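Local coordinates for Cyp101j2 (Sphingobium yanoikuyae, PDB 5KYO), which is a haem-binding cytochrome P450 monooxygenase that probably hydroxylates the monoterpene ether 1,8-cineole, at residues Ser159-Phe164 with His174-Gln179; Pro148-Val153 with Glu388-Leu393; Phe310-Pro315 with Val346-Asp351; Arg404-Ala409 with Val425-Val430. One frame throughout, in Å; residues are numbered along the deposited sequence. Where two conformers were deposited one is given.

Contact 1: Ser159-Phe164 with His174-Gln179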
loop_
_atom_site.group_PDB
_atom_site.type_symbol
_atom_site.label_atom_id
_atom_site.label_comp_id
_atom_site.label_asym_id
_atom_site.label_seq_id
_atom_site.Cartn_x
_atom_site.Cartn_y
_atom_site.Cartn_z
ATOM N N SER A 159 13.276 -19.976 3.589
ATOM C CA SER A 159 14.719 -19.789 3.531
ATOM C C SER A 159 15.142 -18.637 4.438
ATOM O O SER A 159 16.149 -18.724 5.141
ATOM C CB SER A 159 15.184 -19.557 2.083
ATOM O OG SER A 159 14.837 -18.265 1.600
ATOM N N LEU A 160 14.360 -17.574 4.444
ATOM C CA LEU A 160 14.695 -16.432 5.273
ATOM C C LEU A 160 14.579 -16.783 6.751
ATOM O O LEU A 160 15.469 -16.467 7.529
ATOM C CB LEU A 160 13.801 -15.238 4.930
ATOM C CG LEU A 160 13.996 -14.715 3.490
ATOM C CD1 LEU A 160 12.855 -13.806 3.098
ATOM C CD2 LEU A 160 15.314 -13.963 3.383
ATOM N N ILE A 161 13.492 -17.444 7.126
ATOM C CA ILE A 161 13.273 -17.802 8.532
ATOM C C ILE A 161 14.330 -18.774 9.014
ATOM O O ILE A 161 14.844 -18.628 10.119
ATOM C CB ILE A 161 11.868 -18.421 8.735
ATOM C CG1 ILE A 161 10.783 -17.370 8.415
ATOM C CG2 ILE A 161 11.739 -19.041 10.127
ATOM C CD1 ILE A 161 9.409 -17.954 8.173
ATOM N N GLU A 162 14.670 -19.781 8.203
ATOM C CA GLU A 162 15.653 -20.739 8.694
ATOM C C GLU A 162 17.010 -20.065 8.846
ATOM O O GLU A 162 17.820 -20.459 9.697
ATOM C CB GLU A 162 15.740 -21.955 7.778
ATOM C CG GLU A 162 14.515 -22.817 7.857
ATOM C CD GLU A 162 14.308 -23.420 9.240
ATOM O OE1 GLU A 162 15.295 -23.592 9.990
ATOM O OE2 GLU A 162 13.150 -23.734 9.569
ATOM N N GLY A 163 17.222 -19.022 8.046
ATOM C CA GLY A 163 18.429 -18.219 8.094
ATOM C C GLY A 163 18.703 -17.617 9.462
ATOM O O GLY A 163 19.788 -17.796 10.006
ATOM N N PHE A 164 17.728 -16.912 10.034
ATOM C CA PHE A 164 17.981 -16.225 11.292
ATOM C C PHE A 164 17.428 -16.921 12.534
ATOM O O PHE A 164 17.664 -16.457 13.641
ATOM C CB PHE A 164 17.462 -14.771 11.249
ATOM C CG PHE A 164 16.058 -14.592 10.689
ATOM C CD1 PHE A 164 14.942 -15.047 11.376
ATOM C CD2 PHE A 164 15.864 -13.897 9.503
ATOM C CE1 PHE A 164 13.654 -14.853 10.866
ATOM C CE2 PHE A 164 14.588 -13.697 8.987
ATOM C CZ PHE A 164 13.483 -14.175 9.662
ATOM N N HIS A 174 14.129 -5.286 8.043
ATOM C CA HIS A 174 15.252 -5.438 7.115
ATOM C C HIS A 174 15.566 -6.892 6.749
ATOM O O HIS A 174 15.849 -7.185 5.575
ATOM C CB HIS A 174 16.509 -4.781 7.675
ATOM C CG HIS A 174 16.316 -3.347 8.044
ATOM N ND1 HIS A 174 15.463 -2.516 7.350
ATOM C CD2 HIS A 174 16.835 -2.601 9.048
ATOM C CE1 HIS A 174 15.481 -1.314 7.900
ATOM N NE2 HIS A 174 16.305 -1.339 8.933
ATOM N N GLU A 175 15.509 -7.797 7.730
ATOM C CA GLU A 175 15.929 -9.186 7.495
ATOM C C GLU A 175 14.851 -10.091 6.917
ATOM O O GLU A 175 15.156 -11.194 6.446
ATOM C CB GLU A 175 16.463 -9.808 8.811
ATOM C CG GLU A 175 17.733 -9.123 9.347
ATOM C CD GLU A 175 18.236 -9.721 10.668
ATOM O OE1 GLU A 175 18.569 -10.921 10.697
ATOM O OE2 GLU A 175 18.291 -8.990 11.688
ATOM N N PHE A 176 13.595 -9.657 6.938
ATOM C CA PHE A 176 12.511 -10.513 6.446
ATOM C C PHE A 176 11.591 -9.773 5.466
ATOM O O PHE A 176 11.577 -10.101 4.260
ATOM C CB PHE A 176 11.686 -11.100 7.609
ATOM C CG PHE A 176 10.643 -12.083 7.160
ATOM C CD1 PHE A 176 10.989 -13.391 6.870
ATOM C CD2 PHE A 176 9.332 -11.678 6.950
ATOM C CE1 PHE A 176 10.030 -14.287 6.398
ATOM C CE2 PHE A 176 8.376 -12.564 6.499
ATOM C CZ PHE A 176 8.732 -13.877 6.214
ATOM N N ALA A 177 10.838 -8.795 5.979
ATOM C CA ALA A 177 9.766 -8.150 5.222
ATOM C C ALA A 177 10.299 -7.562 3.931
ATOM O O ALA A 177 9.710 -7.760 2.898
ATOM C CB ALA A 177 9.074 -7.060 6.061
ATOM N N GLU A 178 11.417 -6.850 4.015
ATOM C CA GLU A 178 12.002 -6.170 2.850
ATOM C C GLU A 178 12.608 -7.128 1.819
ATOM O O GLU A 178 12.857 -6.742 0.665
ATOM C CB GLU A 178 13.069 -5.169 3.301
ATOM C CG GLU A 178 12.470 -3.840 3.768
ATOM C CD GLU A 178 13.468 -2.906 4.455
ATOM O OE1 GLU A 178 14.659 -3.262 4.569
ATOM O OE2 GLU A 178 13.048 -1.801 4.881
ATOM N N GLN A 179 12.846 -8.369 2.225
ATOM C CA GLN A 179 13.458 -9.363 1.338
ATOM C C GLN A 179 12.459 -10.052 0.411
ATOM O O GLN A 179 12.844 -10.892 -0.384
ATOM C CB GLN A 179 14.178 -10.423 2.167
ATOM C CG GLN A 179 15.156 -9.850 3.163
ATOM C CD GLN A 179 16.436 -9.408 2.511
ATOM O OE1 GLN A 179 16.657 -9.652 1.324
ATOM N NE2 GLN A 179 17.289 -8.742 3.277
#
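The backbone N of Gln179 donates to the carbonyl O of Phe176 at 3.0 Å, and the turn so closed presents both residues to Leu160. Beyond it the amide of Gln179 folds back, and NE2 meets His174 O at 3.1 Å, in the plane of that carbonyl, whose oxygen is tilted from the Gln179 amide plane. The chain is thereby pinned with its CB against the helix opposite, Leu160 CD1 lying 3.7 Å from Gln179 CB. Leu160 meets a second neighbour through CB, 3.9 Å from Phe176 CD1, while CG1 of Ile161 comes within 3.8 Å of Phe176 CE1. Swung away from its own N (chi1 -175°), the Phe176 ring enters by its CD1-CE1 side between Leu160 on one side and Ile161 and Phe164 on the other. The two aromatic side chains cross at about a right angle, and the edge of Phe164 is directed at its neighbour, CZ to Phe176 CD1 being 3.8 Å. Phe164 CE2 also lies 3.6 Å from Glu175 O. A chi1 of 47° places the Phe164 ring between its own N and carbonyl carbon, with one face over Leu160 O. Glu175 keeps its carboxylate for Asn171 N, while Trp396 meets the ring of Phe176 edge-to-face. Here helix D packs on the short helix 172-177 that leads into helix E, in the helical bundle of cytochromes P450.

Contact 2: Pro148-Val153 with Glu388-Leu393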
loop_
_atom_site.group_PDB
_atom_site.type_symbol
_atom_site.label_atom_id
_atom_site.label_comp_id
_atom_site.label_asym_id
_atom_site.label_seq_id
_atom_site.Cartn_x
_atom_site.Cartn_y
_atom_site.Cartn_z
ATOM N N PRO A 148 1.220 -20.202 -9.399
ATOM C CA PRO A 148 2.556 -20.721 -9.072
ATOM C C PRO A 148 3.334 -19.842 -8.100
ATOM O O PRO A 148 4.402 -20.237 -7.636
ATOM C CB PRO A 148 3.277 -20.743 -10.433
ATOM C CG PRO A 148 2.219 -20.549 -11.462
ATOM C CD PRO A 148 1.162 -19.741 -10.803
ATOM N N ILE A 149 2.819 -18.657 -7.803
ATOM C CA ILE A 149 3.562 -17.737 -6.953
ATOM C C ILE A 149 3.527 -18.231 -5.504
ATOM O O ILE A 149 4.437 -17.946 -4.727
ATOM C CB ILE A 149 3.014 -16.304 -7.085
ATOM C CG1 ILE A 149 3.131 -15.850 -8.545
ATOM C CG2 ILE A 149 3.740 -15.324 -6.165
ATOM C CD1 ILE A 149 4.497 -16.122 -9.180
ATOM N N GLU A 150 2.499 -19.003 -5.149
ATOM C CA GLU A 150 2.379 -19.469 -3.774
ATOM C C GLU A 150 3.619 -20.248 -3.311
ATOM O O GLU A 150 4.116 -20.016 -2.207
ATOM C CB GLU A 150 1.116 -20.321 -3.574
ATOM C CG GLU A 150 0.898 -20.624 -2.066
ATOM C CD GLU A 150 -0.466 -21.192 -1.732
ATOM O OE1 GLU A 150 -1.244 -21.492 -2.659
ATOM O OE2 GLU A 150 -0.757 -21.339 -0.525
ATOM N N GLN A 151 4.126 -21.158 -4.141
ATOM C CA GLN A 151 5.306 -21.932 -3.771
ATOM C C GLN A 151 6.556 -21.057 -3.778
ATOM O O GLN A 151 7.494 -21.287 -3.026
ATOM C CB GLN A 151 5.491 -23.126 -4.718
ATOM C CG GLN A 151 6.479 -24.171 -4.211
ATOM C CD GLN A 151 6.150 -24.656 -2.806
ATOM O OE1 GLN A 151 5.103 -25.258 -2.580
ATOM N NE2 GLN A 151 7.053 -24.407 -1.862
ATOM N N VAL A 152 6.568 -20.044 -4.635
ATOM C CA VAL A 152 7.657 -19.071 -4.611
ATOM C C VAL A 152 7.715 -18.300 -3.272
ATOM O O VAL A 152 8.799 -18.114 -2.696
ATOM C CB VAL A 152 7.525 -18.086 -5.793
ATOM C CG1 VAL A 152 8.438 -16.914 -5.619
ATOM C CG2 VAL A 152 7.834 -18.818 -7.108
ATOM N N VAL A 153 6.560 -17.874 -2.771
ATOM C CA VAL A 153 6.531 -17.145 -1.508
ATOM C C VAL A 153 6.916 -18.127 -0.400
ATOM O O VAL A 153 7.689 -17.796 0.479
ATOM C CB VAL A 153 5.154 -16.505 -1.207
ATOM C CG1 VAL A 153 5.207 -15.703 0.102
ATOM C CG2 VAL A 153 4.730 -15.588 -2.334
ATOM N N GLU A 388 0.431 -13.741 0.103
ATOM C CA GLU A 388 1.688 -13.499 0.814
ATOM C C GLU A 388 1.513 -13.562 2.339
ATOM O O GLU A 388 2.270 -14.230 3.012
ATOM C CB GLU A 388 2.275 -12.134 0.450
ATOM C CG GLU A 388 2.829 -12.011 -0.953
ATOM C CD GLU A 388 3.061 -10.557 -1.316
ATOM O OE1 GLU A 388 2.629 -9.690 -0.529
ATOM O OE2 GLU A 388 3.671 -10.275 -2.364
ATOM N N MET A 389 0.505 -12.866 2.857
ATOM C CA MET A 389 0.237 -12.846 4.296
ATOM C C MET A 389 0.003 -14.245 4.850
ATOM O O MET A 389 0.545 -14.603 5.888
ATOM C CB MET A 389 -0.975 -11.964 4.597
ATOM C CG MET A 389 -1.275 -11.818 6.079
ATOM S SD MET A 389 0.126 -11.155 6.995
ATOM C CE MET A 389 0.442 -9.642 6.086
ATOM N N LYS A 390 -0.804 -15.027 4.137
ATOM C CA LYS A 390 -1.128 -16.380 4.549
ATOM C C LYS A 390 0.103 -17.269 4.645
ATOM O O LYS A 390 0.305 -17.984 5.641
ATOM C CB LYS A 390 -2.135 -17.003 3.578
ATOM C CG LYS A 390 -2.705 -18.324 4.072
ATOM C CD LYS A 390 -3.601 -18.950 3.016
ATOM C CE LYS A 390 -2.812 -19.325 1.771
ATOM N NZ LYS A 390 -3.665 -20.049 0.792
ATOM N N VAL A 391 0.925 -17.247 3.605
ATOM C CA VAL A 391 2.110 -18.099 3.591
ATOM C C VAL A 391 3.062 -17.661 4.695
ATOM O O VAL A 391 3.678 -18.489 5.386
ATOM C CB VAL A 391 2.829 -18.057 2.221
ATOM C CG1 VAL A 391 4.113 -18.856 2.279
ATOM C CG2 VAL A 391 1.914 -18.604 1.153
ATOM N N VAL A 392 3.161 -16.349 4.890
ATOM C CA VAL A 392 4.113 -15.836 5.854
ATOM C C VAL A 392 3.691 -16.227 7.264
ATOM O O VAL A 392 4.515 -16.679 8.056
ATOM C CB VAL A 392 4.276 -14.293 5.750
ATOM C CG1 VAL A 392 4.940 -13.731 7.002
ATOM C CG2 VAL A 392 5.094 -13.939 4.496
ATOM N N LEU A 393 2.403 -16.057 7.558
ATOM C CA LEU A 393 1.863 -16.395 8.858
ATOM C C LEU A 393 2.036 -17.895 9.090
ATOM O O LEU A 393 2.440 -18.306 10.160
ATOM C CB LEU A 393 0.391 -16.012 8.956
ATOM C CG LEU A 393 0.117 -14.510 9.141
ATOM C CD1 LEU A 393 -1.353 -14.237 8.915
ATOM C CD2 LEU A 393 0.540 -14.044 10.511
#
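Glu150 and Lys390 both send CG to the side opposite their backbone N, and Lys390 bends at chi3 (65°), which turns its amine back toward the extended Glu150 chain. The result is a long salt bridge, NZ to Glu150 OE2 at 3.4 Å, whose hydrogen bond is weak. It lies at one margin of the packing of helix D on helix L of the P450 bundle, helices 149-164 and 382-399, whose short segments run at 40° to each other with axes 9.7 Å apart. Lys390 also rests on Asp304 and Leu307 of helix 303-313. Deeper in, Val391 divides its branches: CG2 lies 3.9 Å from Glu150 CG, under the charged pair, and the other, CG1, lies 4.0 Å from Val153 CG1. With an alanine at Val391 both branches would be gone, and a gap would probably open beside Val153, leaving the aliphatic part of Glu150 without its apolar partner. Val153 reaches on to the backbone of Glu388, its CG1 being 4.2 Å from Glu388 CA; the Glu388 side chain is about 5 Å from the haem. Ile184 touches both Val153 and Glu388. Val153 also offers its backbone, C lying 3.9 Å from Val391 CG1.

Contact 3: Phe310-Pro315 with Val346-Asp351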
loop_
_atom_site.group_PDB
_atom_site.type_symbol
_atom_site.label_atom_id
_atom_site.label_comp_id
_atom_site.label_asym_id
_atom_site.label_seq_id
_atom_site.Cartn_x
_atom_site.Cartn_y
_atom_site.Cartn_z
ATOM N N PHE A 310 -6.332 -8.507 10.277
ATOM C CA PHE A 310 -5.122 -7.707 10.050
ATOM C C PHE A 310 -5.363 -6.694 8.914
ATOM O O PHE A 310 -4.934 -5.554 9.006
ATOM C CB PHE A 310 -3.899 -8.591 9.715
ATOM C CG PHE A 310 -3.255 -9.254 10.931
ATOM C CD1 PHE A 310 -2.639 -8.495 11.916
ATOM C CD2 PHE A 310 -3.244 -10.632 11.049
ATOM C CE1 PHE A 310 -2.059 -9.110 13.033
ATOM C CE2 PHE A 310 -2.658 -11.257 12.153
ATOM C CZ PHE A 310 -2.072 -10.486 13.147
ATOM N N PHE A 311 -6.050 -7.077 7.848
ATOM C CA PHE A 311 -6.230 -6.092 6.779
ATOM C C PHE A 311 -7.246 -5.024 7.180
ATOM O O PHE A 311 -7.072 -3.857 6.833
ATOM C CB PHE A 311 -6.613 -6.757 5.450
ATOM C CG PHE A 311 -5.429 -7.339 4.725
ATOM C CD1 PHE A 311 -4.425 -6.515 4.258
ATOM C CD2 PHE A 311 -5.291 -8.700 4.567
ATOM C CE1 PHE A 311 -3.322 -7.033 3.609
ATOM C CE2 PHE A 311 -4.174 -9.241 3.937
ATOM C CZ PHE A 311 -3.192 -8.406 3.447
ATOM N N ARG A 312 -8.262 -5.396 7.960
ATOM C CA ARG A 312 -9.192 -4.387 8.498
ATOM C C ARG A 312 -8.522 -3.457 9.506
ATOM O O ARG A 312 -8.725 -2.246 9.477
ATOM C CB ARG A 312 -10.408 -5.033 9.171
ATOM C CG ARG A 312 -11.388 -3.982 9.710
ATOM C CD ARG A 312 -12.207 -4.493 10.892
ATOM N NE ARG A 312 -11.383 -4.788 12.061
ATOM C CZ ARG A 312 -10.952 -3.868 12.923
ATOM N NH1 ARG A 312 -11.250 -2.597 12.724
ATOM N NH2 ARG A 312 -10.216 -4.214 13.974
ATOM N N ARG A 313 -7.722 -4.023 10.403
ATOM C CA ARG A 313 -7.211 -3.284 11.568
ATOM C C ARG A 313 -6.080 -2.311 11.222
ATOM O O ARG A 313 -5.950 -1.260 11.856
ATOM C CB ARG A 313 -6.744 -4.285 12.638
ATOM C CG ARG A 313 -6.004 -3.703 13.863
ATOM C CD ARG A 313 -6.770 -2.620 14.650
ATOM N NE ARG A 313 -5.954 -2.180 15.773
ATOM C CZ ARG A 313 -4.973 -1.289 15.662
ATOM N NH1 ARG A 313 -4.722 -0.717 14.494
ATOM N NH2 ARG A 313 -4.246 -0.967 16.710
ATOM N N PHE A 314 -5.294 -2.629 10.191
ATOM C CA PHE A 314 -4.100 -1.845 9.887
ATOM C C PHE A 314 -4.050 -1.230 8.482
ATOM O O PHE A 314 -3.165 -1.552 7.699
ATOM C CB PHE A 314 -2.857 -2.721 10.088
ATOM C CG PHE A 314 -2.697 -3.202 11.499
ATOM C CD1 PHE A 314 -2.338 -2.307 12.498
ATOM C CD2 PHE A 314 -2.944 -4.517 11.838
ATOM C CE1 PHE A 314 -2.193 -2.720 13.814
ATOM C CE2 PHE A 314 -2.804 -4.949 13.170
ATOM C CZ PHE A 314 -2.433 -4.041 14.152
ATOM N N PRO A 315 -5.009 -0.353 8.158
ATOM C CA PRO A 315 -4.925 0.338 6.864
ATOM C C PRO A 315 -3.648 1.188 6.822
ATOM O O PRO A 315 -3.272 1.714 7.864
ATOM C CB PRO A 315 -6.188 1.203 6.843
ATOM C CG PRO A 315 -6.520 1.418 8.349
ATOM C CD PRO A 315 -6.129 0.126 8.992
ATOM N N VAL A 346 -8.854 6.554 7.590
ATOM C CA VAL A 346 -10.002 7.161 8.269
ATOM C C VAL A 346 -11.287 6.375 8.027
ATOM O O VAL A 346 -12.298 6.615 8.684
ATOM C CB VAL A 346 -10.194 8.638 7.847
ATOM C CG1 VAL A 346 -8.880 9.378 7.990
ATOM C CG2 VAL A 346 -10.691 8.741 6.431
ATOM N N VAL A 347 -11.230 5.403 7.125
ATOM C CA VAL A 347 -12.396 4.580 6.818
ATOM C C VAL A 347 -12.662 3.538 7.917
ATOM O O VAL A 347 -13.660 3.637 8.639
ATOM C CB VAL A 347 -12.238 3.878 5.444
ATOM C CG1 VAL A 347 -13.354 2.877 5.220
ATOM C CG2 VAL A 347 -12.225 4.915 4.336
ATOM N N ALA A 348 -11.767 2.566 8.077
ATOM C CA ALA A 348 -11.992 1.505 9.064
ATOM C C ALA A 348 -11.846 1.993 10.500
ATOM O O ALA A 348 -12.328 1.340 11.421
ATOM C CB ALA A 348 -11.032 0.326 8.817
ATOM N N MET A 349 -11.197 3.137 10.708
ATOM C CA MET A 349 -11.008 3.632 12.075
ATOM C C MET A 349 -12.133 4.535 12.552
ATOM O O MET A 349 -12.144 4.949 13.720
ATOM C CB MET A 349 -9.679 4.369 12.200
ATOM C CG MET A 349 -8.475 3.482 11.993
ATOM S SD MET A 349 -8.309 2.234 13.281
ATOM C CE MET A 349 -8.799 0.765 12.411
ATOM N N ASP A 350 -13.072 4.839 11.661
ATOM C CA ASP A 350 -14.228 5.672 12.016
ATOM C C ASP A 350 -15.208 4.891 12.897
ATOM O O ASP A 350 -15.858 3.949 12.432
ATOM C CB ASP A 350 -14.931 6.177 10.748
ATOM C CG ASP A 350 -15.914 7.320 11.022
ATOM O OD1 ASP A 350 -16.446 7.412 12.145
ATOM O OD2 ASP A 350 -16.160 8.129 10.103
ATOM N N ASP A 351 -15.324 5.279 14.163
ATOM C CA ASP A 351 -16.171 4.527 15.089
ATOM C C ASP A 351 -17.651 4.878 14.932
ATOM O O ASP A 351 -18.518 4.250 15.538
ATOM C CB ASP A 351 -15.717 4.742 16.537
ATOM C CG ASP A 351 -15.689 6.201 16.937
ATOM O OD1 ASP A 351 -16.156 7.052 16.151
ATOM O OD2 ASP A 351 -15.197 6.497 18.047
HETATM O O HOH W 1 -13.147 -1.118 11.315
#
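Arg312 meets Ala348 first through its backbone, the carbonyl O lying 3.5 Å from Ala348 CB, where the end of helix 303-313 joins helix 344-348. It is the arginine of the ExxR motif of P450 helix K, and its NE is salt-bridged to Glu309, the motif's glutamate; Phe311, just before Arg312, lines the haem pocket. The chain leaves with CG anti to N (chi1 -179°) and bends at chi3, bringing NH1 round toward 346-351. There a water sits at the guanidinium edge, in its plane, accepting from Arg312 NH1 at 2.8 Å and donating to Ala348 O at 2.6 Å. Pro357 O is a further acceptor for NH1. The Arg313 side chain sets out away from 346-351, with NE bonded to Leu358 O, but its carbonyl O faces the methyl of Met349 at 3.5 Å to CE. That oxygen is buried and has no hydrogen-bond partner. Met349 gets its methyl there by bending at chi2 and chi3; its chain crosses that of Arg312 at about a right angle, and CE is 4.2 Å from Arg312 NH1. Past the helix end, Pro315 adds a looser apolar contact to the same methyl, its CD 4.4 Å from Met349 CE.

Contact 4: Arg404-Ala409 with Val425-Val430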
loop_
_atom_site.group_PDB
_atom_site.type_symbol
_atom_site.label_atom_id
_atom_site.label_comp_id
_atom_site.label_asym_id
_atom_site.label_seq_id
_atom_site.Cartn_x
_atom_site.Cartn_y
_atom_site.Cartn_z
ATOM N N ARG A 404 8.594 -12.080 20.710
ATOM C CA ARG A 404 8.108 -10.782 21.159
ATOM C C ARG A 404 9.086 -9.699 20.735
ATOM O O ARG A 404 10.164 -9.999 20.252
ATOM C CB ARG A 404 7.939 -10.772 22.678
ATOM C CG ARG A 404 9.272 -10.800 23.407
ATOM C CD ARG A 404 9.125 -10.437 24.875
ATOM N NE ARG A 404 10.414 -10.074 25.468
ATOM C CZ ARG A 404 10.576 -9.688 26.733
ATOM N NH1 ARG A 404 9.526 -9.634 27.539
ATOM N NH2 ARG A 404 11.788 -9.376 27.192
ATOM N N ILE A 405 8.715 -8.439 20.915
ATOM C CA ILE A 405 9.659 -7.351 20.669
ATOM C C ILE A 405 10.833 -7.498 21.617
ATOM O O ILE A 405 10.621 -7.789 22.788
ATOM C CB ILE A 405 9.013 -5.959 20.885
ATOM C CG1 ILE A 405 7.734 -5.816 20.053
ATOM C CG2 ILE A 405 10.028 -4.861 20.544
ATOM C CD1 ILE A 405 7.971 -5.831 18.560
ATOM N N GLU A 406 12.059 -7.299 21.138
ATOM C CA GLU A 406 13.207 -7.430 22.025
ATOM C C GLU A 406 13.063 -6.446 23.171
ATOM O O GLU A 406 12.737 -5.277 22.950
ATOM C CB GLU A 406 14.527 -7.205 21.297
ATOM C CG GLU A 406 15.762 -7.424 22.187
ATOM C CD GLU A 406 17.040 -7.568 21.367
ATOM O OE1 GLU A 406 17.468 -6.580 20.749
ATOM O OE2 GLU A 406 17.611 -8.672 21.328
ATOM N N ASP A 407 13.263 -6.970 24.381
ATOM C CA ASP A 407 13.166 -6.236 25.634
ATOM C C ASP A 407 11.789 -5.610 25.801
ATOM O O ASP A 407 11.598 -4.699 26.619
ATOM C CB ASP A 407 14.284 -5.193 25.699
ATOM C CG ASP A 407 15.674 -5.835 25.671
ATOM O OD1 ASP A 407 15.854 -6.877 26.341
ATOM O OD2 ASP A 407 16.581 -5.320 24.984
ATOM N N ASP A 408 10.827 -6.146 25.046
ATOM C CA ASP A 408 9.468 -5.602 24.931
ATOM C C ASP A 408 9.463 -4.085 24.748
ATOM O O ASP A 408 8.641 -3.379 25.348
ATOM C CB ASP A 408 8.631 -5.991 26.160
ATOM C CG ASP A 408 7.133 -5.829 25.924
ATOM O OD1 ASP A 408 6.678 -6.001 24.768
ATOM O OD2 ASP A 408 6.405 -5.541 26.902
ATOM N N ALA A 409 10.386 -3.585 23.929
ATOM C CA ALA A 409 10.446 -2.155 23.605
ATOM C C ALA A 409 9.116 -1.625 23.043
ATOM O O ALA A 409 8.344 -2.364 22.448
ATOM C CB ALA A 409 11.586 -1.884 22.608
ATOM N N VAL A 425 12.955 -5.112 16.431
ATOM C CA VAL A 425 13.672 -6.355 16.597
ATOM C C VAL A 425 12.770 -7.344 17.331
ATOM O O VAL A 425 12.123 -6.993 18.343
ATOM C CB VAL A 425 14.997 -6.121 17.371
ATOM C CG1 VAL A 425 15.627 -7.428 17.831
ATOM C CG2 VAL A 425 15.976 -5.324 16.497
ATOM N N LEU A 426 12.711 -8.562 16.803
ATOM C CA LEU A 426 11.987 -9.658 17.439
ATOM C C LEU A 426 12.976 -10.614 18.070
ATOM O O LEU A 426 14.091 -10.731 17.606
ATOM C CB LEU A 426 11.125 -10.413 16.432
ATOM C CG LEU A 426 9.973 -9.678 15.743
ATOM C CD1 LEU A 426 9.233 -10.627 14.794
ATOM C CD2 LEU A 426 9.026 -9.089 16.793
ATOM N N GLU A 427 12.562 -11.274 19.148
ATOM C CA GLU A 427 13.403 -12.237 19.848
ATOM C C GLU A 427 12.564 -13.442 20.183
ATOM O O GLU A 427 11.346 -13.330 20.371
ATOM C CB GLU A 427 14.012 -11.640 21.125
ATOM C CG GLU A 427 12.990 -11.239 22.170
ATOM C CD GLU A 427 13.631 -10.808 23.497
ATOM O OE1 GLU A 427 14.793 -11.177 23.760
ATOM O OE2 GLU A 427 12.975 -10.079 24.275
ATOM N N TRP A 428 13.219 -14.601 20.244
ATOM C CA TRP A 428 12.555 -15.876 20.536
ATOM C C TRP A 428 13.521 -16.809 21.250
ATOM O O TRP A 428 14.732 -16.628 21.154
ATOM C CB TRP A 428 12.035 -16.540 19.246
ATOM C CG TRP A 428 13.037 -16.683 18.188
ATOM C CD1 TRP A 428 13.873 -17.761 17.959
ATOM C CD2 TRP A 428 13.305 -15.754 17.117
ATOM N NE1 TRP A 428 14.641 -17.524 16.840
ATOM C CE2 TRP A 428 14.314 -16.305 16.317
ATOM C CE3 TRP A 428 12.777 -14.501 16.793
ATOM C CZ2 TRP A 428 14.827 -15.644 15.187
ATOM C CZ3 TRP A 428 13.284 -13.844 15.677
ATOM C CH2 TRP A 428 14.302 -14.413 14.895
ATOM N N PRO A 429 12.991 -17.807 21.981
ATOM C CA PRO A 429 13.891 -18.761 22.627
ATOM C C PRO A 429 14.581 -19.660 21.603
ATOM O O PRO A 429 13.971 -20.035 20.606
ATOM C CB PRO A 429 12.957 -19.554 23.562
ATOM C CG PRO A 429 11.612 -19.430 22.944
ATOM C CD PRO A 429 11.578 -18.056 22.330
ATOM N N VAL A 430 15.853 -19.946 21.880
ATOM C CA VAL A 430 16.800 -20.720 21.079
ATOM C C VAL A 430 16.655 -20.509 19.584
ATOM O O VAL A 430 17.077 -19.464 19.076
ATOM C CB VAL A 430 16.700 -22.199 21.447
ATOM C CG1 VAL A 430 17.700 -23.017 20.709
ATOM C CG2 VAL A 430 17.009 -22.316 22.883
HETATM O O HOH W 2 17.368 -10.857 22.548
#
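Backbone hydrogen bonds come first: Arg404 and Glu427 form an antiparallel hydrogen-bonded pair, Arg404 N to Glu427 O at 3.0 Å and Glu427 N to Arg404 O at 2.9 Å. Two residues on from Arg404, Glu406 N donates to Val425 O at 2.8 Å, from above the plane of that carbonyl. Between these bonds lies the non-hydrogen-bonded pair Ile405 and Leu426, where CA-H groups point at the carbonyls of Arg404 and Val425.

Charged side chains make the second group. Arg404 and Glu427 lie side by side on one face of the sheet, pointing the same way, and NE (2.8 Å) and NH2 (3.2 Å) of Arg404 both reach Glu427 OE2 in the plane of the guanidinium. A third donor, Asp407 N, comes to the same oxygen at 3.1 Å from above the carboxylate plane. With an alanine in place of Glu427, the guanidinium of Arg404 would probably lose its countercharge and become freer to turn, and Asp407 N would lose this acceptor.

The strands, 404-405 and 425-427, belong with 169-171 to the small antiparallel beta-3 sheet of the P450 fold, in which 425-427 is central. Where Glu406 and Glu427 approach, their carboxylates nearly perpendicular, a water donates to Glu406 OE2 and Glu427 OE1, probably easing their repulsion; Glu406 OE2 is also salt-bridged to Arg169.

Apolar contacts are fewer. Glu406 runs alongside Val425, with CB 3.6 Å from Val425 CG1. On the face toward helix 273-288, Ile405 CD1 meets Leu426 CD2 at 3.9 Å.

Overall arrangement
From the N terminus, helix 149-164 enters two contacts. Its start opens contact 2, a wide loop that closes only at helix 382-399; its end opens contact 1, which closes after nine residues, just past strand 169-171. Contact 3 closes a later loop, of mostly strand residues, between helices 303-313 and 344-348. Contacts 1 and 3 therefore follow one another inside the span of contact 2, and none cross. Contact 4 comes last, joining the C-terminal strand to 404-405. Packing links neighbours: Phe176 touches Val392 between contacts 1 and 2, Met389 touches Phe311 between contacts 2 and 3, and the Trp428 ring meets the backbone O of Phe164 between contacts 4 and 1.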